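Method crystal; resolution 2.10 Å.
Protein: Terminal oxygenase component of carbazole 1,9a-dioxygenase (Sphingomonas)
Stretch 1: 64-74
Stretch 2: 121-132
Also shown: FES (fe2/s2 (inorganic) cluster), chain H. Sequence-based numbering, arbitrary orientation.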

ATOM      1  N   VAL A  64      17.129   4.377  36.560  1.00 38.30           N
ATOM      2  CA  VAL A  64      15.726   4.783  36.472  1.00 38.22           C
ATOM      3  C   VAL A  64      15.240   4.972  35.033  1.00 37.06           C
ATOM      4  O   VAL A  64      15.864   5.685  34.245  1.00 35.86           O
ATOM      5  CB  VAL A  64      15.483   6.092  37.252  1.00 39.03           C
ATOM      6  CG1 VAL A  64      14.011   6.476  37.187  1.00 39.89           C
ATOM      7  CG2 VAL A  64      15.917   5.918  38.702  1.00 40.88           C
ATOM      8  N   VAL A  65      14.116   4.335  34.703  1.00 35.54           N
ATOM      9  CA  VAL A  65      13.549   4.428  33.358  1.00 33.99           C
ATOM     10  C   VAL A  65      12.743   5.704  33.163  1.00 32.00           C
ATOM     11  O   VAL A  65      11.891   6.044  33.981  1.00 32.46           O
ATOM     12  CB  VAL A  65      12.619   3.222  33.039  1.00 34.82           C
ATOM     13  CG1 VAL A  65      12.074   3.343  31.612  1.00 32.50           C
ATOM     14  CG2 VAL A  65      13.378   1.917  33.199  1.00 34.16           C
ATOM     15  N   HIS A  66      13.030   6.412  32.077  1.00 31.16           N
ATOM     16  CA  HIS A  66      12.313   7.638  31.750  1.00 31.59           C
ATOM     17  C   HIS A  66      11.691   7.469  30.369  1.00 31.31           C
ATOM     18  O   HIS A  66      12.188   6.697  29.546  1.00 30.43           O
ATOM     19  CB  HIS A  66      13.263   8.837  31.758  1.00 32.73           C
ATOM     20  CG  HIS A  66      13.816   9.153  33.114  1.00 34.83           C
ATOM     21  ND1 HIS A  66      13.023   9.583  34.157  1.00 35.51           N
ATOM     22  CD2 HIS A  66      15.075   9.076  33.603  1.00 35.56           C
ATOM     23  CE1 HIS A  66      13.772   9.759  35.231  1.00 35.75           C
ATOM     24  NE2 HIS A  66      15.021   9.458  34.923  1.00 36.03           N
ATOM     25  N   ALA A  67      10.600   8.190  30.124  1.00 30.86           N
ATOM     26  CA  ALA A  67       9.899   8.110  28.849  1.00 29.00           C
ATOM     27  C   ALA A  67       9.454   9.496  28.384  1.00 27.04           C
ATOM     28  O   ALA A  67       8.801  10.227  29.125  1.00 25.89           O
ATOM     29  CB  ALA A  67       8.691   7.189  28.987  1.00 28.51           C
ATOM     30  N   ILE A  68       9.814   9.844  27.152  1.00 26.23           N
ATOM     31  CA  ILE A  68       9.466  11.132  26.571  1.00 26.73           C
ATOM     32  C   ILE A  68       8.888  10.933  25.170  1.00 26.13           C
ATOM     33  O   ILE A  68       9.111   9.898  24.536  1.00 25.47           O
ATOM     34  CB  ILE A  68      10.713  12.045  26.431  1.00 27.82           C
ATOM     35  CG1 ILE A  68      11.757  11.349  25.547  1.00 27.66           C
ATOM     36  CG2 ILE A  68      11.295  12.374  27.813  1.00 27.82           C
ATOM     37  CD1 ILE A  68      12.998  12.183  25.239  1.00 29.28           C
ATOM     38  N   ALA A  69       8.148  11.930  24.692  1.00 25.84           N
ATOM     39  CA  ALA A  69       7.583  11.878  23.350  1.00 26.85           C
ATOM     40  C   ALA A  69       8.761  11.794  22.380  1.00 28.07           C
ATOM     41  O   ALA A  69       9.725  12.556  22.500  1.00 29.17           O
ATOM     42  CB  ALA A  69       6.762  13.138  23.078  1.00 25.36           C
ATOM     43  N   ASP A  70       8.678  10.879  21.417  1.00 27.76           N
ATOM     44  CA  ASP A  70       9.753  10.682  20.448  1.00 27.14           C
ATOM     45  C   ASP A  70       9.620  11.602  19.232  1.00 27.77           C
ATOM     46  O   ASP A  70       9.563  11.147  18.089  1.00 27.99           O
ATOM     47  CB  ASP A  70       9.772   9.210  20.013  1.00 26.78           C
ATOM     48  CG  ASP A  70      11.042   8.821  19.273  1.00 28.78           C
ATOM     49  OD1 ASP A  70      11.986   9.635  19.213  1.00 28.54           O
ATOM     50  OD2 ASP A  70      11.101   7.679  18.761  1.00 30.05           O
ATOM     51  N   ARG A  71       9.579  12.906  19.487  1.00 27.86           N
ATOM     52  CA  ARG A  71       9.462  13.893  18.421  1.00 28.23           C
ATOM     53  C   ARG A  71       9.959  15.254  18.890  1.00 27.24           C
ATOM     54  O   ARG A  71       9.526  15.757  19.927  1.00 28.74           O
ATOM     55  CB  ARG A  71       8.009  14.028  17.962  1.00 30.09           C
ATOM     56  CG  ARG A  71       7.839  14.988  16.796  1.00 35.10           C
ATOM     57  CD  ARG A  71       6.450  14.887  16.174  1.00 40.57           C
ATOM     58  NE  ARG A  71       5.420  15.466  17.027  1.00 45.88           N
ATOM     59  CZ  ARG A  71       4.116  15.388  16.774  1.00 51.75           C
ATOM     60  NH1 ARG A  71       3.683  14.748  15.690  1.00 50.96           N
ATOM     61  NH2 ARG A  71       3.242  15.959  17.595  1.00 52.96           N
ATOM     62  N   CYS A  72      10.853  15.851  18.114  1.00 26.27           N
ATOM     63  CA  CYS A  72      11.408  17.156  18.453  1.00 26.66           C
ATOM     64  C   CYS A  72      10.352  18.249  18.260  1.00 26.50           C
ATOM     65  O   CYS A  72       9.581  18.226  17.301  1.00 26.06           O
ATOM     66  CB  CYS A  72      12.635  17.445  17.576  1.00 27.06           C
ATOM     67  SG  CYS A  72      13.567  18.955  17.992  1.00 25.10           S
ATOM     68  N   LEU A  73      10.330  19.202  19.180  1.00 25.94           N
ATOM     69  CA  LEU A  73       9.381  20.307  19.130  1.00 27.63           C
ATOM     70  C   LEU A  73       9.674  21.300  18.015  1.00 26.88           C
ATOM     71  O   LEU A  73       8.792  22.054  17.604  1.00 27.40           O
ATOM     72  CB  LEU A  73       9.389  21.054  20.465  1.00 28.24           C
ATOM     73  CG  LEU A  73       8.990  20.256  21.701  1.00 30.87           C
ATOM     74  CD1 LEU A  73       9.133  21.136  22.939  1.00 32.00           C
ATOM     75  CD2 LEU A  73       7.554  19.763  21.544  1.00 31.40           C
ATOM     76  N   HIS A  74      10.913  21.297  17.533  1.00 26.46           N
ATOM     77  CA  HIS A  74      11.342  22.226  16.493  1.00 26.42           C
ATOM     78  C   HIS A  74      10.723  21.981  15.114  1.00 26.54           C
ATOM     79  O   HIS A  74       9.830  22.713  14.692  1.00 26.89           O
ATOM     80  CB  HIS A  74      12.871  22.203  16.376  1.00 26.03           C
ATOM     81  CG  HIS A  74      13.424  23.248  15.459  1.00 25.22           C
ATOM     82  ND1 HIS A  74      14.628  23.099  14.802  1.00 25.63           N
ATOM     83  CD2 HIS A  74      12.934  24.451  15.077  1.00 25.05           C
ATOM     84  CE1 HIS A  74      14.849  24.162  14.049  1.00 25.36           C
ATOM     85  NE2 HIS A  74      13.837  24.998  14.198  1.00 24.82           N
TER
HETATM   86 FE1  FES H 502      15.107  18.882  16.334  1.00 26.76          FE
HETATM   87 FE2  FES H 502      15.584  21.188  14.884  1.00 26.49          FE
HETATM   88  S1  FES H 502      16.531  20.644  16.813  1.00 32.07           S
HETATM   89  S2  FES H 502      14.220  19.391  14.359  1.00 27.79           S
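Stretch 2, residues 121-132: RHALKTYPVREE

The two stretches are joined by a single antiparallel β bridge, I68 with T126, and where the chains separate on one side of it, water takes over the pairing. At the bridge the CA atoms of I68 and T126 approach to 4.4 Å, and both direct hydrogen bonds flank this pair: Y127 N donates to A67 O at 3.0 Å, and A69 N donates to K125 O at 2.9 Å. The same two carbonyls also receive CA-H...O contacts, from T126 CA to A67 O and from I68 CA to K125 O, each 3.4 Å.

Stretch 1 is a strand from V64 to A69 and then a loop; stretch 2 is extended from H122 onward, with a strand from V129 to E132. The strand axes run at 141° to each other, closer to antiparallel than parallel, with a closest approach of 7.5 Å. The backbones diverge accordingly, from 5.4 Å between A67 CA and Y127 CA to 6.7 Å between H66 CA and V129 CA. One water accepts from A67 N (3.2 Å) and donates to Y127 O (2.7 Å); a second accepts from V65 N (3.0 Å) and donates to E131 OE1 (2.6 Å).

Apolar side chains meet on this side of the bridge. A67 CB lies 4.0 Å from Y127 CB and 3.9 Å from V129 CG2, while V65 CG1 meets V129 CG1 at 4.0 Å. The Y127 ring turns its edge to the backbone of stretch 1, with CE1 4.0 Å from A69 N.

Beyond the bridge, L124 is the most extensively covered residue, its CD2 4.0 Å from I68 CD1 and its CD1 3.4 Å from L73 CG. L73 CD1 also reaches H122 CB at 3.5 Å. In sequence L73 lies between two of the cluster ligands, C72 (SG–FE1 2.3 Å) and H74 (ND1–FE2 2.1 Å); the others come from elsewhere in the structure.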

ATOM      1  N   ARG A 121      11.633  27.494  27.513  1.00 35.27           N
ATOM      2  CA  ARG A 121      10.219  27.826  27.339  1.00 36.35           C
ATOM      3  C   ARG A 121       9.362  26.665  26.847  1.00 35.56           C
ATOM      4  O   ARG A 121       8.168  26.833  26.598  1.00 36.02           O
ATOM      5  CB  ARG A 121      10.060  28.999  26.364  1.00 38.18           C
ATOM      6  CG  ARG A 121      10.587  30.327  26.885  1.00 41.83           C
ATOM      7  CD  ARG A 121      10.161  31.484  25.981  1.00 45.22           C
ATOM      8  NE  ARG A 121      10.651  32.765  26.490  1.00 50.42           N
ATOM      9  CZ  ARG A 121      10.465  33.938  25.889  1.00 51.52           C
ATOM     10  NH1 ARG A 121       9.793  34.009  24.744  1.00 51.87           N
ATOM     11  NH2 ARG A 121      10.967  35.044  26.426  1.00 52.13           N
ATOM     12  N   HIS A 122       9.960  25.488  26.707  1.00 34.46           N
ATOM     13  CA  HIS A 122       9.210  24.343  26.210  1.00 33.06           C
ATOM     14  C   HIS A 122       9.636  23.054  26.885  1.00 32.22           C
ATOM     15  O   HIS A 122      10.690  22.983  27.517  1.00 31.58           O
ATOM     16  CB  HIS A 122       9.428  24.194  24.702  1.00 32.95           C
ATOM     17  CG  HIS A 122       9.191  25.450  23.924  1.00 34.96           C
ATOM     18  ND1 HIS A 122       7.931  25.883  23.572  1.00 33.79           N
ATOM     19  CD2 HIS A 122      10.057  26.366  23.427  1.00 34.38           C
ATOM     20  CE1 HIS A 122       8.029  27.010  22.889  1.00 33.84           C
ATOM     21  NE2 HIS A 122       9.310  27.325  22.786  1.00 34.24           N
ATOM     22  N   ALA A 123       8.809  22.027  26.728  1.00 31.09           N
ATOM     23  CA  ALA A 123       9.098  20.726  27.295  1.00 30.36           C
ATOM     24  C   ALA A 123       8.368  19.647  26.512  1.00 31.25           C
ATOM     25  O   ALA A 123       7.205  19.810  26.132  1.00 29.33           O
ATOM     26  CB  ALA A 123       8.678  20.679  28.764  1.00 29.80           C
ATOM     27  N   LEU A 124       9.078  18.557  26.257  1.00 31.28           N
ATOM     28  CA  LEU A 124       8.527  17.406  25.561  1.00 31.67           C
ATOM     29  C   LEU A 124       7.551  16.787  26.547  1.00 31.71           C
ATOM     30  O   LEU A 124       7.699  16.963  27.757  1.00 30.51           O
ATOM     31  CB  LEU A 124       9.638  16.395  25.282  1.00 30.96           C
ATOM     32  CG  LEU A 124      10.240  16.148  23.899  1.00 32.68           C
ATOM     33  CD1 LEU A 124      10.106  17.344  22.990  1.00 31.41           C
ATOM     34  CD2 LEU A 124      11.696  15.750  24.102  1.00 30.84           C
ATOM     35  N   LYS A 125       6.549  16.075  26.049  1.00 32.07           N
ATOM     36  CA  LYS A 125       5.622  15.420  26.959  1.00 32.25           C
ATOM     37  C   LYS A 125       6.353  14.231  27.568  1.00 32.02           C
ATOM     38  O   LYS A 125       7.125  13.553  26.883  1.00 31.30           O
ATOM     39  CB  LYS A 125       4.381  14.905  26.226  1.00 34.51           C
ATOM     40  CG  LYS A 125       3.546  13.985  27.108  1.00 37.30           C
ATOM     41  CD  LYS A 125       2.398  13.339  26.372  1.00 42.23           C
ATOM     42  CE  LYS A 125       1.874  12.151  27.174  1.00 45.40           C
ATOM     43  NZ  LYS A 125       1.563  12.500  28.592  1.00 47.34           N
ATOM     44  N   THR A 126       6.120  13.985  28.852  1.00 31.14           N
ATOM     45  CA  THR A 126       6.740  12.855  29.527  1.00 32.44           C
ATOM     46  C   THR A 126       5.628  11.880  29.908  1.00 31.42           C
ATOM     47  O   THR A 126       4.483  12.278  30.071  1.00 30.83           O
ATOM     48  CB  THR A 126       7.484  13.284  30.809  1.00 33.01           C
ATOM     49  OG1 THR A 126       6.549  13.818  31.753  1.00 33.83           O
ATOM     50  CG2 THR A 126       8.533  14.343  30.486  1.00 33.68           C
ATOM     51  N   TYR A 127       5.968  10.603  30.030  1.00 31.20           N
ATOM     52  CA  TYR A 127       4.992   9.586  30.396  1.00 30.70           C
ATOM     53  C   TYR A 127       5.349   8.962  31.734  1.00 31.05           C
ATOM     54  O   TYR A 127       6.491   8.549  31.948  1.00 31.46           O
ATOM     55  CB  TYR A 127       4.940   8.467  29.348  1.00 30.24           C
ATOM     56  CG  TYR A 127       4.449   8.884  27.979  1.00 29.59           C
ATOM     57  CD1 TYR A 127       5.229   9.689  27.153  1.00 30.04           C
ATOM     58  CD2 TYR A 127       3.204   8.455  27.505  1.00 29.44           C
ATOM     59  CE1 TYR A 127       4.787  10.059  25.885  1.00 30.88           C
ATOM     60  CE2 TYR A 127       2.752   8.820  26.239  1.00 30.13           C
ATOM     61  CZ  TYR A 127       3.547   9.621  25.435  1.00 29.98           C
ATOM     62  OH  TYR A 127       3.107   9.990  24.187  1.00 30.62           O
ATOM     63  N   PRO A 128       4.381   8.898  32.663  1.00 30.57           N
ATOM     64  CA  PRO A 128       4.699   8.289  33.954  1.00 31.51           C
ATOM     65  C   PRO A 128       5.168   6.859  33.701  1.00 33.19           C
ATOM     66  O   PRO A 128       4.677   6.187  32.788  1.00 31.85           O
ATOM     67  CB  PRO A 128       3.370   8.349  34.698  1.00 30.85           C
ATOM     68  CG  PRO A 128       2.778   9.633  34.189  1.00 30.49           C
ATOM     69  CD  PRO A 128       3.059   9.543  32.695  1.00 30.41           C
ATOM     70  N   VAL A 129       6.123   6.403  34.504  1.00 33.39           N
ATOM     71  CA  VAL A 129       6.665   5.062  34.350  1.00 34.01           C
ATOM     72  C   VAL A 129       6.607   4.261  35.644  1.00 34.85           C
ATOM     73  O   VAL A 129       6.748   4.811  36.735  1.00 35.26           O
ATOM     74  CB  VAL A 129       8.142   5.112  33.900  1.00 34.12           C
ATOM     75  CG1 VAL A 129       8.676   3.698  33.714  1.00 32.18           C
ATOM     76  CG2 VAL A 129       8.271   5.910  32.611  1.00 32.61           C
ATOM     77  N   ARG A 130       6.382   2.958  35.502  1.00 35.40           N
ATOM     78  CA  ARG A 130       6.348   2.026  36.622  1.00 36.81           C
ATOM     79  C   ARG A 130       7.054   0.787  36.099  1.00 37.55           C
ATOM     80  O   ARG A 130       6.807   0.354  34.975  1.00 38.47           O
ATOM     81  CB  ARG A 130       4.916   1.658  37.022  1.00 38.23           C
ATOM     82  CG  ARG A 130       4.181   2.701  37.866  1.00 42.30           C
ATOM     83  CD  ARG A 130       4.834   2.902  39.232  1.00 45.18           C
ATOM     84  NE  ARG A 130       4.843   1.681  40.039  1.00 49.25           N
ATOM     85  CZ  ARG A 130       3.803   1.217  40.730  1.00 50.19           C
ATOM     86  NH1 ARG A 130       2.646   1.872  40.724  1.00 51.51           N
ATOM     87  NH2 ARG A 130       3.920   0.095  41.430  1.00 49.54           N
ATOM     88  N   GLU A 131       7.945   0.223  36.900  1.00 36.70           N
ATOM     89  CA  GLU A 131       8.665  -0.965  36.481  1.00 37.43           C
ATOM     90  C   GLU A 131       8.450  -2.048  37.525  1.00 37.80           C
ATOM     91  O   GLU A 131       8.913  -1.936  38.658  1.00 37.76           O
ATOM     92  CB  GLU A 131      10.147  -0.631  36.317  1.00 36.98           C
ATOM     93  CG  GLU A 131      11.013  -1.771  35.841  1.00 38.81           C
ATOM     94  CD  GLU A 131      12.353  -1.281  35.338  1.00 38.81           C
ATOM     95  OE1 GLU A 131      12.802  -0.218  35.811  1.00 39.11           O
ATOM     96  OE2 GLU A 131      12.958  -1.954  34.480  1.00 38.56           O
ATOM     97  N   GLU A 132       7.721  -3.089  37.139  1.00 38.57           N
ATOM     98  CA  GLU A 132       7.418  -4.189  38.044  1.00 38.16           C
ATOM     99  C   GLU A 132       7.418  -5.508  37.292  1.00 37.93           C
ATOM    100  O   GLU A 132       7.117  -5.557  36.096  1.00 37.15           O
ATOM    101  CB  GLU A 132       6.035  -4.007  38.675  1.00 40.85           C
ATOM    102  CG  GLU A 132       5.785  -2.670  39.362  1.00 44.95           C
ATOM    103  CD  GLU A 132       6.638  -2.473  40.595  1.00 48.86           C
ATOM    104  OE1 GLU A 132       6.834  -3.451  41.346  1.00 49.56           O
ATOM    105  OE2 GLU A 132       7.101  -1.335  40.822  1.00 52.42           O
TER
HETATM  106  O   HOH W   1      12.655   2.338  36.443  1.00 39.67           O
HETATM  107  O   HOH W   2       9.037   9.221  32.718  1.00 33.29           O